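PDB 3V0D: voltage-sensor containing phosphatase from Ciona intestinalis, which probably removes phosphate from membrane phosphoinositides under the control of a voltage sensor, through a PTEN-like phosphatase domain joined to a C2 domain. Local coordinates for residues A[57-62]-A[67-72]; A[76-81]-A[123-128]. The protein carries 1 engineered substitution. All coordinates share one frame; numbering follows the deposited sequence.

Contact 1 of 2, residues A[57-62]-A[67-72]; sequences RFFKTK and FRIYNL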
loop_
_atom_site.group_PDB
_atom_site.type_symbol
_atom_site.label_atom_id
_atom_site.label_comp_id
_atom_site.label_asym_id
_atom_site.label_seq_id
_atom_site.Cartn_x
_atom_site.Cartn_y
_atom_site.Cartn_z
ATOM N N ARG A 57 0.829 -23.705 -16.674
ATOM C CA ARG A 57 1.792 -24.492 -17.451
ATOM C C ARG A 57 3.240 -24.073 -17.175
ATOM O O ARG A 57 4.121 -24.914 -17.047
ATOM C CB ARG A 57 1.473 -24.411 -18.957
ATOM C CG ARG A 57 2.311 -25.337 -19.840
ATOM C CD ARG A 57 1.828 -25.332 -21.282
ATOM N NE ARG A 57 2.151 -24.108 -22.017
ATOM C CZ ARG A 57 3.302 -23.895 -22.658
ATOM N NH1 ARG A 57 3.495 -22.758 -23.322
ATOM N NH2 ARG A 57 4.263 -24.818 -22.642
ATOM N N PHE A 58 3.482 -22.763 -17.101
ATOM C CA PHE A 58 4.808 -22.255 -16.802
ATOM C C PHE A 58 5.348 -22.837 -15.499
ATOM O O PHE A 58 6.469 -23.340 -15.445
ATOM C CB PHE A 58 4.763 -20.718 -16.737
ATOM C CG PHE A 58 6.087 -20.070 -16.392
ATOM C CD1 PHE A 58 6.946 -19.633 -17.404
ATOM C CD2 PHE A 58 6.492 -19.915 -15.055
ATOM C CE1 PHE A 58 8.166 -19.040 -17.086
ATOM C CE2 PHE A 58 7.725 -19.339 -14.732
ATOM C CZ PHE A 58 8.565 -18.899 -15.750
ATOM N N PHE A 59 4.558 -22.740 -14.437
ATOM C CA PHE A 59 5.028 -23.204 -13.132
ATOM C C PHE A 59 5.206 -24.708 -13.038
ATOM O O PHE A 59 6.198 -25.188 -12.493
ATOM C CB PHE A 59 4.155 -22.620 -12.018
ATOM C CG PHE A 59 4.480 -21.186 -11.786
ATOM C CD1 PHE A 59 5.638 -20.856 -11.075
ATOM C CD2 PHE A 59 3.701 -20.167 -12.326
ATOM C CE1 PHE A 59 6.020 -19.544 -10.918
ATOM C CE2 PHE A 59 4.078 -18.847 -12.172
ATOM C CZ PHE A 59 5.243 -18.529 -11.460
ATOM N N LYS A 60 4.270 -25.445 -13.617
ATOM C CA LYS A 60 4.371 -26.897 -13.619
ATOM C C LYS A 60 5.574 -27.384 -14.431
ATOM O O LYS A 60 6.171 -28.421 -14.104
ATOM C CB LYS A 60 3.086 -27.497 -14.162
ATOM C CG LYS A 60 1.938 -27.319 -13.200
ATOM C CD LYS A 60 0.676 -27.912 -13.752
ATOM C CE LYS A 60 -0.528 -27.497 -12.933
ATOM N NZ LYS A 60 -1.743 -27.453 -13.813
ATOM N N THR A 61 5.932 -26.639 -15.478
ATOM C CA THR A 61 7.040 -26.994 -16.372
ATOM C C THR A 61 8.394 -26.585 -15.808
ATOM O O THR A 61 9.343 -27.375 -15.820
ATOM C CB THR A 61 6.858 -26.332 -17.771
ATOM O OG1 THR A 61 5.625 -26.777 -18.340
ATOM C CG2 THR A 61 8.023 -26.687 -18.734
ATOM N N LYS A 62 8.477 -25.351 -15.321
ATOM C CA LYS A 62 9.746 -24.760 -14.920
ATOM C C LYS A 62 10.108 -24.991 -13.460
ATOM O O LYS A 62 11.299 -24.962 -13.092
ATOM C CB LYS A 62 9.747 -23.256 -15.201
ATOM C CG LYS A 62 9.591 -22.849 -16.663
ATOM C CD LYS A 62 10.819 -23.139 -17.464
ATOM C CE LYS A 62 10.786 -22.410 -18.798
ATOM N NZ LYS A 62 11.982 -22.793 -19.588
ATOM N N PHE A 67 6.855 -24.582 -6.404
ATOM C CA PHE A 67 6.369 -23.202 -6.428
ATOM C C PHE A 67 5.231 -22.949 -5.445
ATOM O O PHE A 67 4.466 -23.857 -5.080
ATOM C CB PHE A 67 5.939 -22.802 -7.852
ATOM C CG PHE A 67 4.738 -23.556 -8.361
ATOM C CD1 PHE A 67 3.457 -23.102 -8.080
ATOM C CD2 PHE A 67 4.882 -24.737 -9.094
ATOM C CE1 PHE A 67 2.337 -23.800 -8.525
ATOM C CE2 PHE A 67 3.754 -25.432 -9.546
ATOM C CZ PHE A 67 2.494 -24.962 -9.248
ATOM N N ARG A 68 5.094 -21.680 -5.066
ATOM C CA ARG A 68 3.956 -21.205 -4.288
ATOM C C ARG A 68 3.536 -19.885 -4.912
ATOM O O ARG A 68 4.390 -19.026 -5.180
ATOM C CB ARG A 68 4.313 -21.054 -2.822
ATOM C CG ARG A 68 3.166 -20.810 -1.876
ATOM C CD ARG A 68 3.578 -21.250 -0.489
ATOM N NE ARG A 68 2.535 -21.111 0.517
ATOM C CZ ARG A 68 1.473 -21.904 0.590
ATOM N NH1 ARG A 68 1.305 -22.865 -0.312
ATOM N NH2 ARG A 68 0.587 -21.719 1.569
ATOM N N ILE A 69 2.233 -19.723 -5.126
ATOM C CA ILE A 69 1.661 -18.517 -5.748
ATOM C C ILE A 69 0.961 -17.694 -4.687
ATOM O O ILE A 69 0.194 -18.241 -3.890
ATOM C CB ILE A 69 0.620 -18.917 -6.826
ATOM C CG1 ILE A 69 1.155 -19.996 -7.791
ATOM C CG2 ILE A 69 0.103 -17.665 -7.562
ATOM C CD1 ILE A 69 2.378 -19.587 -8.579
ATOM N N TYR A 70 1.191 -16.379 -4.714
ATOM C CA TYR A 70 0.506 -15.452 -3.818
ATOM C C TYR A 70 -0.352 -14.507 -4.636
ATOM O O TYR A 70 0.173 -13.747 -5.470
ATOM C CB TYR A 70 1.540 -14.666 -2.988
ATOM C CG TYR A 70 2.328 -15.552 -2.060
ATOM C CD1 TYR A 70 3.484 -16.181 -2.474
ATOM C CD2 TYR A 70 1.863 -15.815 -0.767
ATOM C CE1 TYR A 70 4.204 -17.024 -1.627
ATOM C CE2 TYR A 70 2.563 -16.672 0.095
ATOM C CZ TYR A 70 3.725 -17.270 -0.359
ATOM O OH TYR A 70 4.456 -18.095 0.461
ATOM N N ASN A 71 -1.662 -14.572 -4.401
ATOM C CA ASN A 71 -2.624 -13.678 -5.040
ATOM C C ASN A 71 -2.942 -12.567 -4.057
ATOM O O ASN A 71 -3.567 -12.823 -3.021
ATOM C CB ASN A 71 -3.892 -14.454 -5.413
ATOM C CG ASN A 71 -4.983 -13.550 -5.925
ATOM O OD1 ASN A 71 -4.778 -12.363 -6.154
ATOM N ND2 ASN A 71 -6.168 -14.095 -6.101
ATOM N N LEU A 72 -2.515 -11.345 -4.380
ATOM C CA LEU A 72 -2.655 -10.193 -3.479
ATOM C C LEU A 72 -3.931 -9.394 -3.737
ATOM O O LEU A 72 -4.110 -8.320 -3.167
ATOM C CB LEU A 72 -1.449 -9.297 -3.587
ATOM C CG LEU A 72 -0.201 -9.710 -2.823
ATOM C CD1 LEU A 72 0.126 -11.187 -2.893
ATOM C CD2 LEU A 72 0.948 -8.838 -3.201
#
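Phe59 and Phe67 lie where helix 57-62 and strand 67-72 come nearest, their CA atoms 6.8 Å apart. The two segments run almost antiparallel, at 157°, and the axes of these short segments pass 9.8 Å apart at their closest. No hydrogen bond joins them; the contact is made by three apolar side chains. Phe59 CB sits squarely over the face of the Phe67 ring, a CH-pi contact of 3.6 Å from CB to the ring centroid. The two rings themselves meet obliquely, with planes at 46°, and Phe59 CD1 leans on Phe67 CB. Phe67 holds its CG between backbone N and carbonyl carbon (chi1 66°), which carries the ring up under the helix. From the other direction Ile69 sends CD1 to the middle of the Phe59 ring, 3.9 Å from its centroid. Phe58 CD2 lies over the opposite face, leaving the Phe59 ring sandwiched between its helical neighbour and the strand. Lys60 adds a slight, oblique contact of its backbone N with Phe67 CE2, while its NZ bonds to Lys82 O. Beyond the pair, Phe59 also packs on Ala123 of strand 121-125 and on Ile35 and Met37 of strand 34-41, thereby seating helix 52-62 against the central sheet of the phosphatase domain.

Contact 2 of 2, residues A[76-81]-A[123-128]; sequences RGYDET and AIHSKG. Engineered in segment 123-128: Ser126 (natural residue Cys). With PO4 (phosphate ion), chain C.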
loop_
_atom_site.group_PDB
_atom_site.type_symbol
_atom_site.label_atom_id
_atom_site.label_comp_id
_atom_site.label_asym_id
_atom_site.label_seq_id
_atom_site.Cartn_x
_atom_site.Cartn_y
_atom_site.Cartn_z
ATOM N N ARG A 76 -10.476 -10.311 -6.678
ATOM C CA ARG A 76 -10.660 -11.438 -7.596
ATOM C C ARG A 76 -9.767 -12.596 -7.206
ATOM O O ARG A 76 -8.554 -12.403 -7.029
ATOM C CB ARG A 76 -10.295 -11.066 -9.062
ATOM C CG ARG A 76 -11.264 -10.198 -9.824
ATOM C CD ARG A 76 -10.863 -10.153 -11.300
ATOM N NE ARG A 76 -9.580 -9.481 -11.530
ATOM C CZ ARG A 76 -8.955 -9.422 -12.708
ATOM N NH1 ARG A 76 -9.474 -10.018 -13.778
ATOM N NH2 ARG A 76 -7.805 -8.759 -12.820
ATOM N N GLY A 77 -10.377 -13.787 -7.073
ATOM C CA GLY A 77 -9.641 -15.046 -7.066
ATOM C C GLY A 77 -9.810 -15.749 -8.405
ATOM O O GLY A 77 -10.112 -15.146 -9.427
ATOM N N TYR A 78 -9.589 -17.057 -8.390
ATOM C CA TYR A 78 -9.599 -17.901 -9.574
ATOM C C TYR A 78 -9.582 -19.351 -9.099
ATOM O O TYR A 78 -9.494 -19.608 -7.888
ATOM C CB TYR A 78 -8.418 -17.625 -10.536
ATOM C CG TYR A 78 -7.069 -17.449 -9.879
ATOM C CD1 TYR A 78 -6.295 -18.537 -9.469
ATOM C CD2 TYR A 78 -6.545 -16.181 -9.703
ATOM C CE1 TYR A 78 -5.048 -18.351 -8.863
ATOM C CE2 TYR A 78 -5.323 -15.994 -9.117
ATOM C CZ TYR A 78 -4.564 -17.070 -8.708
ATOM O OH TYR A 78 -3.326 -16.901 -8.140
ATOM N N ASP A 79 -9.663 -20.285 -10.043
ATOM C CA ASP A 79 -9.578 -21.714 -9.754
ATOM C C ASP A 79 -8.149 -22.080 -9.365
ATOM O O ASP A 79 -7.265 -22.261 -10.217
ATOM C CB ASP A 79 -10.026 -22.503 -10.994
ATOM C CG ASP A 79 -9.876 -23.994 -10.826
ATOM O OD1 ASP A 79 -9.555 -24.445 -9.706
ATOM O OD2 ASP A 79 -10.071 -24.711 -11.825
ATOM N N GLU A 80 -7.914 -22.193 -8.065
ATOM C CA GLU A 80 -6.564 -22.428 -7.545
ATOM C C GLU A 80 -6.092 -23.848 -7.787
ATOM O O GLU A 80 -4.902 -24.140 -7.657
ATOM C CB GLU A 80 -6.499 -22.065 -6.067
ATOM C CG GLU A 80 -6.781 -20.588 -5.852
ATOM C CD GLU A 80 -6.839 -20.157 -4.403
ATOM O OE1 GLU A 80 -6.721 -21.024 -3.510
ATOM O OE2 GLU A 80 -7.034 -18.949 -4.161
ATOM N N THR A 81 -7.020 -24.740 -8.148
ATOM C CA THR A 81 -6.624 -26.087 -8.521
ATOM C C THR A 81 -5.818 -26.114 -9.819
ATOM O O THR A 81 -5.043 -27.050 -10.043
ATOM C CB THR A 81 -7.827 -27.039 -8.464
ATOM O OG1 THR A 81 -8.388 -26.954 -7.127
ATOM C CG2 THR A 81 -7.427 -28.487 -8.764
ATOM N N ALA A 123 5.967 -16.873 -6.288
ATOM C CA ALA A 123 5.504 -15.994 -7.365
ATOM C C ALA A 123 4.387 -15.144 -6.810
ATOM O O ALA A 123 3.320 -15.669 -6.451
ATOM C CB ALA A 123 5.054 -16.792 -8.586
ATOM N N ILE A 124 4.651 -13.851 -6.728
ATOM C CA ILE A 124 3.736 -12.887 -6.132
ATOM C C ILE A 124 3.072 -12.113 -7.250
ATOM O O ILE A 124 3.747 -11.614 -8.150
ATOM C CB ILE A 124 4.494 -11.981 -5.157
ATOM C CG1 ILE A 124 5.148 -12.841 -4.049
ATOM C CG2 ILE A 124 3.576 -10.930 -4.564
ATOM C CD1 ILE A 124 6.163 -12.140 -3.187
ATOM N N HIS A 125 1.748 -12.040 -7.205
ATOM C CA HIS A 125 1.018 -11.274 -8.202
ATOM C C HIS A 125 -0.057 -10.449 -7.593
ATOM O O HIS A 125 -0.591 -10.742 -6.511
ATOM C CB HIS A 125 0.453 -12.149 -9.345
ATOM C CG HIS A 125 -0.814 -12.875 -9.011
ATOM N ND1 HIS A 125 -2.056 -12.272 -9.055
ATOM C CD2 HIS A 125 -1.035 -14.163 -8.637
ATOM C CE1 HIS A 125 -2.981 -13.159 -8.707
ATOM N NE2 HIS A 125 -2.394 -14.318 -8.467
ATOM N N SER A 126 -0.436 -9.413 -8.338
ATOM C CA SER A 126 -1.579 -8.604 -8.015
ATOM C C SER A 126 -2.390 -8.436 -9.305
ATOM O O SER A 126 -2.609 -9.444 -9.989
ATOM C CB SER A 126 -1.175 -7.340 -7.268
ATOM O OG SER A 126 -0.059 -6.718 -7.867
ATOM N N LYS A 127 -2.840 -7.230 -9.657
ATOM C CA LYS A 127 -3.505 -7.042 -10.955
ATOM C C LYS A 127 -2.427 -6.832 -12.006
ATOM O O LYS A 127 -2.273 -7.639 -12.925
ATOM C CB LYS A 127 -4.494 -5.872 -10.898
ATOM C CG LYS A 127 -5.222 -5.658 -12.193
ATOM C CD LYS A 127 -6.262 -4.531 -12.128
ATOM C CE LYS A 127 -6.956 -4.401 -13.477
ATOM N NZ LYS A 127 -8.049 -3.385 -13.494
ATOM N N GLY A 128 -1.679 -5.752 -11.899
ATOM C CA GLY A 128 -0.584 -5.496 -12.818
ATOM C C GLY A 128 0.740 -6.028 -12.314
ATOM O O GLY A 128 1.711 -6.033 -13.061
HETATM P P PO4 C . -1.166 -3.757 -8.706
HETATM O O1 PO4 C . -1.662 -2.307 -8.567
HETATM O O2 PO4 C . -2.374 -4.643 -8.897
HETATM O O3 PO4 C . -0.273 -3.809 -9.914
HETATM O O4 PO4 C . -0.434 -4.133 -7.491
#
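His125 NE2 and Tyr78 OH share a hydrogen bond of 2.8 Å, the one polar link between loop 76-81 and segment 123-128; either atom could be the donor. The hydroxyl lies in the imidazole plane, and the rings approach rim to rim from opposite directions, their planes at 33°. His125 CG lies between the backbone N and the carbonyl carbon (chi1 80°), which turns NE2 to the loop and ND1 back to Ser126 O. That ND1 bond is 3.0 Å long, nearly straight at 175° and on a carbonyl lone pair. Held at both nitrogens, the ring has its rotation fixed, and Tyr78 is placed as a probable second-shell partner, through His125, of the loop that follows. That loop is the P-loop of the protein tyrosine phosphatase family, whose nucleophilic cysteine is replaced here by the engineered Ser126. A phosphate ion, probably from the crystallisation liquor, occupies it: Ser126 OG donates to O4 of the ion at 2.6 Å, and Lys127 N to its O2 at 2.7 Å. Gly128 N adds a longer bond to O2, and Lys130 N and Arg132 NH2 complete the grip. Outside the pocket, Lys127 CG meets the edge of the Arg76 guanidinium, 4.1 Å from NH2. Phe39 of strand 34-41 touches Arg76, Tyr78 and His125 together, while Ser126 and Lys127 rest against Arg132 of helix 131-143.

Overall arrangement
Followed from the N terminus, the chain first closes contact 1, a short helix-to-strand connection in which four residues link helix 52-62 to strand 67-73. The same strand then leads into the loop that opens contact 2, which spans a much longer excursion through strand 87-92 and helix 100-115 before strand 121-125 brings it back. The two are thus in series, neither nested nor crossed, with centres about 10 Å apart. Their join is the parallel pairing of strands 67-73 and 121-125, where Tyr70 N and Arg68 O probably bond to Ala123. One sheet therefore bears the packed helix at contact 1 and the phosphate-binding loop at contact 2.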